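Local structure of beta-galacturonidase (Eisenbergiella tayi, 6NCW) at residues Pro129-Tyr135 with Val515-Trp521; Glu279-Gln283 with Asp536-Arg540; Glu333-Leu339 with Leu376-Ala380. The protein probably hydrolyses terminal beta-linked galacturonides, as a family 2 glycoside hydrolase and beta-galacturonidase of a gut bacterium. All coordinates share one frame; numbering follows the deposited sequence.

Interaction 1 (Pro129-Tyr135 with Val515-Trp521); sequences PNDYQSY and VRVCDSW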
loop_
_atom_site.group_PDB
_atom_site.type_symbol
_atom_site.label_atom_id
_atom_site.label_comp_id
_atom_site.label_asym_id
_atom_site.label_seq_id
_atom_site.Cartn_x
_atom_site.Cartn_y
_atom_site.Cartn_z
ATOM N N PRO A 129 4.578 -5.304 29.421
ATOM C CA PRO A 129 4.590 -5.599 27.983
ATOM C C PRO A 129 3.326 -6.376 27.658
ATOM O O PRO A 129 3.004 -7.356 28.329
ATOM C CB PRO A 129 5.859 -6.443 27.795
ATOM C CG PRO A 129 6.733 -6.074 29.013
ATOM C CD PRO A 129 5.731 -5.922 30.105
ATOM N N ASN A 130 2.557 -5.869 26.698
ATOM C CA ASN A 130 1.208 -6.377 26.506
ATOM C C ASN A 130 0.762 -6.108 25.072
ATOM O O ASN A 130 1.463 -5.455 24.287
ATOM C CB ASN A 130 0.250 -5.744 27.519
ATOM C CG ASN A 130 -0.789 -6.739 28.048
ATOM O OD1 ASN A 130 -1.192 -7.697 27.356
ATOM N ND2 ASN A 130 -1.215 -6.524 29.286
ATOM N N ASP A 131 -0.440 -6.605 24.749
ATOM C CA ASP A 131 -1.073 -6.477 23.433
ATOM C C ASP A 131 -1.763 -5.123 23.239
ATOM O O ASP A 131 -2.851 -5.031 22.654
ATOM C CB ASP A 131 -2.053 -7.640 23.242
ATOM C CG ASP A 131 -2.498 -7.823 21.774
ATOM O OD1 ASP A 131 -3.624 -8.276 21.523
ATOM O OD2 ASP A 131 -1.725 -7.518 20.860
ATOM N N TYR A 132 -1.139 -4.062 23.742
ATOM C CA TYR A 132 -1.508 -2.670 23.538
ATOM C C TYR A 132 -0.378 -1.844 24.145
ATOM O O TYR A 132 0.416 -2.352 24.946
ATOM C CB TYR A 132 -2.869 -2.310 24.187
ATOM C CG TYR A 132 -2.899 -2.477 25.708
ATOM C CD1 TYR A 132 -3.074 -3.743 26.277
ATOM C CD2 TYR A 132 -2.756 -1.374 26.570
ATOM C CE1 TYR A 132 -3.108 -3.914 27.653
ATOM C CE2 TYR A 132 -2.789 -1.537 27.949
ATOM C CZ TYR A 132 -2.954 -2.816 28.479
ATOM O OH TYR A 132 -2.980 -3.015 29.826
ATOM N N GLN A 133 -0.323 -0.574 23.781
ATOM C CA GLN A 133 0.825 0.262 24.118
ATOM C C GLN A 133 0.596 0.978 25.447
ATOM O O GLN A 133 -0.510 1.457 25.720
ATOM C CB GLN A 133 1.088 1.283 23.005
ATOM C CG GLN A 133 2.249 2.273 23.283
ATOM C CD GLN A 133 3.608 1.583 23.388
ATOM O OE1 GLN A 133 3.929 0.946 24.392
ATOM N NE2 GLN A 133 4.401 1.700 22.341
ATOM N N SER A 134 1.643 1.031 26.286
ATOM C CA SER A 134 1.657 1.880 27.491
ATOM C C SER A 134 2.408 3.154 27.136
ATOM O O SER A 134 3.641 3.158 27.107
ATOM C CB SER A 134 2.333 1.184 28.672
ATOM O OG SER A 134 1.509 0.152 29.181
ATOM N N TYR A 135 1.671 4.238 26.873
ATOM C CA TYR A 135 2.280 5.474 26.411
ATOM C C TYR A 135 2.909 6.223 27.590
ATOM O O TYR A 135 2.799 5.823 28.740
ATOM C CB TYR A 135 1.248 6.343 25.680
ATOM C CG TYR A 135 0.776 5.762 24.338
ATOM C CD1 TYR A 135 -0.372 4.963 24.246
ATOM C CD2 TYR A 135 1.504 5.988 23.171
ATOM C CE1 TYR A 135 -0.781 4.419 22.996
ATOM C CE2 TYR A 135 1.103 5.474 21.945
ATOM C CZ TYR A 135 -0.030 4.684 21.862
ATOM O OH TYR A 135 -0.380 4.176 20.625
ATOM N N VAL A 515 -4.524 -1.298 16.455
ATOM C CA VAL A 515 -3.955 -0.688 17.663
ATOM C C VAL A 515 -2.474 -1.033 17.754
ATOM O O VAL A 515 -2.098 -2.195 17.564
ATOM C CB VAL A 515 -4.662 -1.174 18.946
ATOM C CG1 VAL A 515 -3.940 -0.643 20.192
ATOM C CG2 VAL A 515 -6.171 -0.799 18.944
ATOM N N ARG A 516 -1.638 -0.035 18.077
ATOM C CA ARG A 516 -0.218 -0.275 18.319
ATOM C C ARG A 516 -0.047 -1.128 19.572
ATOM O O ARG A 516 -0.742 -0.926 20.567
ATOM C CB ARG A 516 0.519 1.068 18.461
ATOM C CG ARG A 516 1.987 0.978 18.933
ATOM C CD ARG A 516 2.922 0.389 17.850
ATOM N NE ARG A 516 3.045 1.314 16.714
ATOM C CZ ARG A 516 3.299 0.967 15.461
ATOM N NH1 ARG A 516 3.413 -0.324 15.122
ATOM N NH2 ARG A 516 3.413 1.920 14.536
ATOM N N VAL A 517 0.880 -2.095 19.524
ATOM C CA VAL A 517 1.176 -2.960 20.673
ATOM C C VAL A 517 2.660 -2.914 21.044
ATOM O O VAL A 517 3.461 -2.236 20.386
ATOM C CB VAL A 517 0.744 -4.413 20.400
ATOM C CG1 VAL A 517 -0.770 -4.471 20.107
ATOM C CG2 VAL A 517 1.540 -4.972 19.251
ATOM N N CYS A 518 3.039 -3.643 22.097
ATOM C CA CYS A 518 4.407 -3.608 22.585
ATOM C C CYS A 518 5.324 -4.438 21.696
ATOM O O CYS A 518 4.923 -5.444 21.106
ATOM C CB CYS A 518 4.485 -4.098 24.037
ATOM S SG CYS A 518 3.687 -2.943 25.250
ATOM N N ASP A 519 6.578 -4.005 21.629
ATOM C CA ASP A 519 7.564 -4.655 20.771
ATOM C C ASP A 519 7.680 -6.146 21.048
ATOM O O ASP A 519 7.939 -6.930 20.121
ATOM C CB ASP A 519 8.932 -3.983 20.958
ATOM C CG ASP A 519 8.948 -2.513 20.504
ATOM O OD1 ASP A 519 8.191 -2.133 19.561
ATOM O OD2 ASP A 519 9.743 -1.729 21.096
ATOM N N SER A 520 7.471 -6.571 22.298
ATOM C CA SER A 520 7.630 -7.997 22.598
ATOM C C SER A 520 6.568 -8.877 21.939
ATOM O O SER A 520 6.734 -10.097 21.919
ATOM C CB SER A 520 7.599 -8.235 24.109
ATOM O OG SER A 520 6.349 -7.830 24.633
ATOM N N TRP A 521 5.469 -8.300 21.450
ATOM C CA TRP A 521 4.401 -9.054 20.807
ATOM C C TRP A 521 4.560 -9.164 19.293
ATOM O O TRP A 521 3.696 -9.771 18.639
ATOM C CB TRP A 521 3.041 -8.425 21.146
ATOM C CG TRP A 521 2.564 -8.825 22.522
ATOM C CD1 TRP A 521 3.129 -8.491 23.712
ATOM C CD2 TRP A 521 1.450 -9.663 22.821
ATOM N NE1 TRP A 521 2.433 -9.072 24.743
ATOM C CE2 TRP A 521 1.402 -9.810 24.216
ATOM C CE3 TRP A 521 0.497 -10.330 22.034
ATOM C CZ2 TRP A 521 0.424 -10.568 24.851
ATOM C CZ3 TRP A 521 -0.461 -11.088 22.656
ATOM C CH2 TRP A 521 -0.495 -11.204 24.054
#

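Interaction 2 (Glu279-Gln283 with Asp536-Arg540); sequences EDHPQ and DEYRR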
loop_
_atom_site.group_PDB
_atom_site.type_symbol
_atom_site.label_atom_id
_atom_site.label_comp_id
_atom_site.label_asym_id
_atom_site.label_seq_id
_atom_site.Cartn_x
_atom_site.Cartn_y
_atom_site.Cartn_z
ATOM N N GLU A 279 -8.348 3.098 23.437
ATOM C CA GLU A 279 -7.911 4.485 23.273
ATOM C C GLU A 279 -6.554 4.464 22.562
ATOM O O GLU A 279 -5.491 4.473 23.193
ATOM C CB GLU A 279 -7.831 5.198 24.621
ATOM C CG GLU A 279 -9.210 5.372 25.314
ATOM C CD GLU A 279 -9.146 6.231 26.603
ATOM O OE1 GLU A 279 -10.165 6.884 26.961
ATOM O OE2 GLU A 279 -8.082 6.231 27.261
ATOM N N ASP A 280 -6.579 4.403 21.227
ATOM C CA ASP A 280 -5.331 4.387 20.474
ATOM C C ASP A 280 -5.536 5.041 19.114
ATOM O O ASP A 280 -6.593 4.888 18.493
ATOM C CB ASP A 280 -4.814 2.958 20.318
ATOM C CG ASP A 280 -3.356 2.907 19.855
ATOM O OD1 ASP A 280 -3.131 2.717 18.638
ATOM O OD2 ASP A 280 -2.441 3.067 20.710
ATOM N N HIS A 281 -4.520 5.772 18.652
ATOM C CA HIS A 281 -4.633 6.495 17.389
ATOM C C HIS A 281 -3.219 6.800 16.929
ATOM O O HIS A 281 -2.359 7.093 17.774
ATOM C CB HIS A 281 -5.445 7.785 17.562
ATOM C CG HIS A 281 -5.651 8.572 16.305
ATOM N ND1 HIS A 281 -4.630 9.245 15.667
ATOM C CD2 HIS A 281 -6.776 8.832 15.594
ATOM C CE1 HIS A 281 -5.114 9.878 14.614
ATOM N NE2 HIS A 281 -6.409 9.630 14.538
ATOM N N PRO A 282 -2.940 6.737 15.625
ATOM C CA PRO A 282 -1.551 6.856 15.152
ATOM C C PRO A 282 -0.930 8.221 15.354
ATOM O O PRO A 282 0.301 8.304 15.387
ATOM C CB PRO A 282 -1.646 6.514 13.660
ATOM C CG PRO A 282 -3.081 6.416 13.345
ATOM C CD PRO A 282 -3.836 6.175 14.609
ATOM N N GLN A 283 -1.717 9.292 15.471
ATOM C CA GLN A 283 -1.162 10.617 15.715
ATOM C C GLN A 283 -1.284 11.054 17.161
ATOM O O GLN A 283 -0.521 11.918 17.598
ATOM C CB GLN A 283 -1.857 11.688 14.869
ATOM C CG GLN A 283 -1.602 11.662 13.377
ATOM C CD GLN A 283 -2.362 12.792 12.714
ATOM O OE1 GLN A 283 -3.517 12.633 12.352
ATOM N NE2 GLN A 283 -1.739 13.968 12.628
ATOM N N ASP A 536 -8.783 0.369 9.849
ATOM C CA ASP A 536 -7.367 0.328 10.210
ATOM C C ASP A 536 -7.026 1.476 11.171
ATOM O O ASP A 536 -7.903 2.224 11.625
ATOM C CB ASP A 536 -6.478 0.302 8.962
ATOM C CG ASP A 536 -6.293 1.653 8.284
ATOM O OD1 ASP A 536 -7.011 2.645 8.566
ATOM O OD2 ASP A 536 -5.382 1.716 7.424
ATOM N N GLU A 537 -5.742 1.605 11.524
ATOM C CA GLU A 537 -5.397 2.608 12.531
ATOM C C GLU A 537 -5.708 4.012 12.038
ATOM O O GLU A 537 -5.947 4.894 12.855
ATOM C CB GLU A 537 -3.925 2.491 12.968
ATOM C CG GLU A 537 -2.864 2.767 11.873
ATOM C CD GLU A 537 -2.532 1.525 11.045
ATOM O OE1 GLU A 537 -3.412 0.642 10.919
ATOM O OE2 GLU A 537 -1.388 1.422 10.526
ATOM N N TYR A 538 -5.776 4.227 10.721
ATOM C CA TYR A 538 -6.152 5.522 10.188
ATOM C C TYR A 538 -7.643 5.623 9.917
ATOM O O TYR A 538 -8.062 6.536 9.211
ATOM C CB TYR A 538 -5.339 5.844 8.936
ATOM C CG TYR A 538 -3.859 5.938 9.247
ATOM C CD1 TYR A 538 -3.353 7.036 9.928
ATOM C CD2 TYR A 538 -2.976 4.924 8.878
ATOM C CE1 TYR A 538 -1.999 7.136 10.236
ATOM C CE2 TYR A 538 -1.611 5.003 9.181
ATOM C CZ TYR A 538 -1.138 6.133 9.874
ATOM O OH TYR A 538 0.190 6.263 10.210
ATOM N N ARG A 539 -8.440 4.717 10.492
ATOM C CA ARG A 539 -9.902 4.725 10.444
ATOM C C ARG A 539 -10.440 4.473 9.033
ATOM O O ARG A 539 -11.580 4.861 8.714
ATOM C CB ARG A 539 -10.488 6.027 11.025
ATOM C CG ARG A 539 -10.685 6.015 12.561
ATOM C CD ARG A 539 -9.398 5.695 13.333
ATOM N NE ARG A 539 -9.609 5.757 14.776
ATOM C CZ ARG A 539 -8.711 5.415 15.707
ATOM N NH1 ARG A 539 -7.493 4.990 15.378
ATOM N NH2 ARG A 539 -9.039 5.513 16.989
ATOM N N ARG A 540 -9.640 3.830 8.181
ATOM C CA ARG A 540 -10.056 3.468 6.827
ATOM C C ARG A 540 -10.814 2.144 6.867
ATOM O O ARG A 540 -10.321 1.175 7.455
ATOM C CB ARG A 540 -8.853 3.354 5.896
ATOM C CG ARG A 540 -8.088 4.681 5.724
ATOM C CD ARG A 540 -6.911 4.528 4.738
ATOM N NE ARG A 540 -5.818 3.701 5.276
ATOM C CZ ARG A 540 -4.612 3.620 4.729
ATOM N NH1 ARG A 540 -4.347 4.303 3.614
ATOM N NH2 ARG A 540 -3.684 2.839 5.277
HETATM O O HOH W 1 -4.759 3.111 16.295
#

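Interaction 3 (Glu333-Leu339 with Leu376-Ala380); sequences ENHARGL and LNECA. With GOL (glycerol), chain G.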
loop_
_atom_site.group_PDB
_atom_site.type_symbol
_atom_site.label_atom_id
_atom_site.label_comp_id
_atom_site.label_asym_id
_atom_site.label_seq_id
_atom_site.Cartn_x
_atom_site.Cartn_y
_atom_site.Cartn_z
ATOM N N GLU A 333 -14.315 -1.422 32.187
ATOM C CA GLU A 333 -13.607 -2.375 33.037
ATOM C C GLU A 333 -12.368 -1.737 33.660
ATOM O O GLU A 333 -11.876 -0.711 33.190
ATOM C CB GLU A 333 -13.216 -3.651 32.262
ATOM C CG GLU A 333 -12.345 -3.445 31.009
ATOM C CD GLU A 333 -12.235 -4.735 30.196
ATOM O OE1 GLU A 333 -11.201 -4.948 29.516
ATOM O OE2 GLU A 333 -13.207 -5.535 30.235
ATOM N N ASN A 334 -11.876 -2.351 34.744
ATOM C CA ASN A 334 -10.641 -1.893 35.359
ATOM C C ASN A 334 -9.448 -2.247 34.468
ATOM O O ASN A 334 -9.566 -2.988 33.488
ATOM C CB ASN A 334 -10.473 -2.464 36.777
ATOM C CG ASN A 334 -10.166 -3.969 36.823
ATOM O OD1 ASN A 334 -10.471 -4.739 35.907
ATOM N ND2 ASN A 334 -9.569 -4.391 37.927
ATOM N N HIS A 335 -8.295 -1.672 34.794
ATOM C CA HIS A 335 -7.130 -1.805 33.927
ATOM C C HIS A 335 -6.426 -3.126 34.221
ATOM O O HIS A 335 -5.711 -3.248 35.217
ATOM C CB HIS A 335 -6.174 -0.634 34.102
ATOM C CG HIS A 335 -4.917 -0.794 33.309
ATOM N ND1 HIS A 335 -3.730 -0.191 33.658
ATOM C CD2 HIS A 335 -4.659 -1.514 32.192
ATOM C CE1 HIS A 335 -2.794 -0.521 32.777
ATOM N NE2 HIS A 335 -3.336 -1.324 31.876
ATOM N N ALA A 336 -6.627 -4.114 33.344
ATOM C CA ALA A 336 -5.951 -5.405 33.419
ATOM C C ALA A 336 -6.173 -6.156 32.107
ATOM O O ALA A 336 -7.289 -6.146 31.578
ATOM C CB ALA A 336 -6.480 -6.231 34.594
ATOM N N ARG A 337 -5.134 -6.825 31.596
ATOM C CA ARG A 337 -5.317 -7.681 30.420
ATOM C C ARG A 337 -4.338 -8.850 30.428
ATOM O O ARG A 337 -3.120 -8.645 30.329
ATOM C CB ARG A 337 -5.163 -6.892 29.114
ATOM C CG ARG A 337 -5.339 -7.766 27.866
ATOM C CD ARG A 337 -4.290 -7.490 26.709
ATOM N NE ARG A 337 -4.357 -8.615 25.777
ATOM C CZ ARG A 337 -3.737 -9.783 25.950
ATOM N NH1 ARG A 337 -2.924 -9.983 26.985
ATOM N NH2 ARG A 337 -3.922 -10.752 25.068
ATOM N N GLY A 338 -4.877 -10.067 30.507
ATOM C CA GLY A 338 -4.105 -11.265 30.212
ATOM C C GLY A 338 -3.058 -11.616 31.246
ATOM O O GLY A 338 -2.053 -12.254 30.913
ATOM N N LEU A 339 -3.245 -11.194 32.490
ATOM C CA LEU A 339 -2.199 -11.359 33.485
ATOM C C LEU A 339 -2.223 -12.787 34.011
ATOM O O LEU A 339 -3.282 -13.304 34.389
ATOM C CB LEU A 339 -2.365 -10.345 34.617
ATOM C CG LEU A 339 -2.236 -8.888 34.138
ATOM C CD1 LEU A 339 -2.626 -7.910 35.224
ATOM C CD2 LEU A 339 -0.824 -8.583 33.639
ATOM N N LEU A 376 -10.596 -7.565 35.144
ATOM C CA LEU A 376 -9.607 -8.634 34.974
ATOM C C LEU A 376 -9.822 -9.434 33.688
ATOM O O LEU A 376 -9.899 -10.671 33.695
ATOM C CB LEU A 376 -9.617 -9.560 36.189
ATOM C CG LEU A 376 -9.311 -8.898 37.532
ATOM C CD1 LEU A 376 -9.286 -9.975 38.615
ATOM C CD2 LEU A 376 -7.996 -8.087 37.475
ATOM N N ASN A 377 -9.896 -8.710 32.572
ATOM C CA ASN A 377 -9.954 -9.328 31.255
ATOM C C ASN A 377 -8.879 -10.398 31.077
ATOM O O ASN A 377 -7.683 -10.120 31.198
ATOM C CB ASN A 377 -9.807 -8.253 30.175
ATOM C CG ASN A 377 -9.736 -8.853 28.785
ATOM O OD1 ASN A 377 -10.770 -9.149 28.173
ATOM N ND2 ASN A 377 -8.510 -9.055 28.282
ATOM N N GLU A 378 -9.323 -11.626 30.796
ATOM C CA GLU A 378 -8.450 -12.762 30.497
ATOM C C GLU A 378 -7.369 -12.988 31.563
ATOM O O GLU A 378 -6.271 -13.457 31.261
ATOM C CB GLU A 378 -7.807 -12.608 29.114
ATOM C CG GLU A 378 -8.819 -12.671 27.972
ATOM C CD GLU A 378 -8.169 -12.938 26.619
ATOM O OE1 GLU A 378 -6.914 -12.929 26.540
ATOM O OE2 GLU A 378 -8.920 -13.158 25.632
ATOM N N CYS A 379 -7.657 -12.683 32.820
ATOM C CA CYS A 379 -6.702 -13.001 33.875
ATOM C C CYS A 379 -6.918 -14.450 34.333
ATOM O O CYS A 379 -7.660 -15.219 33.705
ATOM C CB CYS A 379 -6.787 -11.947 34.978
ATOM S SG CYS A 379 -6.242 -10.310 34.352
ATOM N N ALA A 380 -6.233 -14.865 35.405
ATOM C CA ALA A 380 -6.102 -16.299 35.711
ATOM C C ALA A 380 -7.278 -16.813 36.557
ATOM O O ALA A 380 -7.120 -17.267 37.693
ATOM C CB ALA A 380 -4.765 -16.569 36.395
HETATM C C1 GOL G . -7.513 -10.120 24.668
HETATM O O1 GOL G . -8.535 -9.906 25.595
HETATM C C2 GOL G . -7.393 -8.860 23.748
HETATM O O2 GOL G . -6.622 -7.866 24.318
HETATM C C3 GOL G . -6.693 -9.358 22.458
HETATM O O3 GOL G . -5.336 -9.661 22.774
HETATM O O HOH W 2 -9.902 -5.713 32.831
#

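Interaction 1 (Pro129-Tyr135 with Val515-Trp521)
The indole of W521 lies flat beneath the backbone at N130 and D131, which occupies one face. N130 C sits 3.4 Å above the indole plane, offset toward the rim. Over the six-membered ring the side chain of D131 takes over: its CB stands 3.8 Å from the ring centroid, 8° off the ring normal, a CH-pi contact, and the carboxylate lies nearly parallel to the indole. At the edge, close to the ring plane, comes P129 O, 4.0 Å from W521 NE1. A broad aromatic suits this place because it supports a short acidic side chain without competing for its oxygens. With CG of D131 anti to its own nitrogen (chi1 -165°), D131 OD2 comes to 3.3 Å from V517 CG1 and forms a salt bridge with R525, while OD1 accepts a hydrogen bond from N530. At the other end Y135 lays its ring over Q133 CG and turns its hydroxyl, doubtfully close to D280, past R516 CB.

Between these ends the backbones meet at N130 and C518. C518 N donates to N130 O over 3.3 Å, and N130 N returns a bond to C518 SG over 3.5 Å at 163°. The thiol can close this pair because SG folds back beside its own nitrogen. N130 OD1 meanwhile accepts from D131 N at 2.9 Å, which ties the N130 side chain to the next peptide. Y132 CA makes a CA-H...O contact of 3.5 Å with R516 O, and the guanidinium of R516 reaches Y474 of the second subunit.

Here a loop preceding strand 142-147 of the N-terminal beta-sandwich lends D131, a galacturonate-binding residue, to the mouth of the TIM barrel, an arrangement consistent with the shared active site of family 2 glycosidases.

Interaction 2 (Glu279-Gln283 with Asp536-Arg540)
R539 grips the carbonyl of D280 end-on, with both terminal nitrogens on one oxygen. NH2 makes the shorter bond, 2.9 Å to D280 O at 157°, and NH1 a longer one of 3.2 Å; the oxygen lies in the guanidinium plane. A bend at chi2 (56°) also brings the R539 guanidinium back toward its own segment, where NH1 donates to E537 O over 3.0 Å. Over one face of the guanidinium stands H281 CD2, 3.9 Å above the plane, the two groups inclined by 45°. P282 is the apolar wedge: its CD lies 3.0 Å from E537 O, and its CG meets Y538 CE1 obliquely at 3.4 Å. Compact and lacking an N-H, proline suits a place against carbonyl and ring.

The contact joins the loop following strand 268-276, the first of the TIM barrel, to the chain leading into helix 544-553.

Further out, a type I turn from D536 to R539 presents the arginine at its last position, and D536 holds the turn: its OD1 accepts from R540 N, while R540 NE and NH2 share its OD2. R539 NE has a salt bridge with D296 of helix 290-302, which limits its rotation. H281 ND1 accepts from Q283 N at 2.9 Å, leaving NE2 to bond Q283 of the third subunit, whose Y538 also meets the ring of Y538.

Interaction 3 (Glu333-Leu339 with Leu376-Ala380)
Three residues here have positive phi, L376, E378 and G338, and only the last is a glycine. Lacking a side chain, G338 lies beside R337 and brings its CA to 3.3 Å from E378 O in a CA-H...O contact. E378 has positive phi as the third residue of a type II turn from L376 to C379. The turn also serves the facing loop: G338 N donates to N377 O over 2.9 Å at 173°.

The sequence N377-E378 follows strand 370-374, the fourth of the TIM barrel, and matches the Asn-Glu signature of related glycosidases. R337, from the loop after the third strand, lies alongside N377; both bind galacturonate. Glycerol, probably from crystallisation, occupies the pocket: N377 ND2 donates to its O1 and R337 NE to its O2, both at 2.8 Å, and R337 NH2 to its O3. N377 CG, anti to its own nitrogen, carries the amide here, and R309 and N428 hold OD1. E378, its OE2 held by N428, meets R337 NH2 only as a long salt bridge (OE1 at 4.0 Å), with no N-H pointing at it.

Deeper in, L376 N bonds N334 OD1 on a lone pair at 2.9 Å. A water accepts from N377 N and donates among the carbonyls in reach, N334 O and A336 O included. Small A336 packs its CB on L376 CD2 at 3.7 Å, and C379 SG takes a weak bond from L339 N.

How the interactions relate
Each contact uses at least one loop of the TIM barrel, but at different depths. Interaction 3 is buried and lies nearest the chain's centre, joining neighbouring strands' loops round the ligand pocket; no other chain reaches it. Interaction 1, partly buried, brings in the N-terminal domain at the same pocket and touches the second subunit. The two meet: N130 ND2 bonds R337 O, and Y132 OH bonds H335 NE2. Interaction 2, also buried, meets the third subunit, about 23 Å from interaction 3 between centres, and relies on an arginine and carbonyls rather than sugar-binding groups. D280 bridges it to interaction 1: its carboxylate accepts R516 N and lies doubtfully close to Y135 OH, while its carbonyl serves interaction 2.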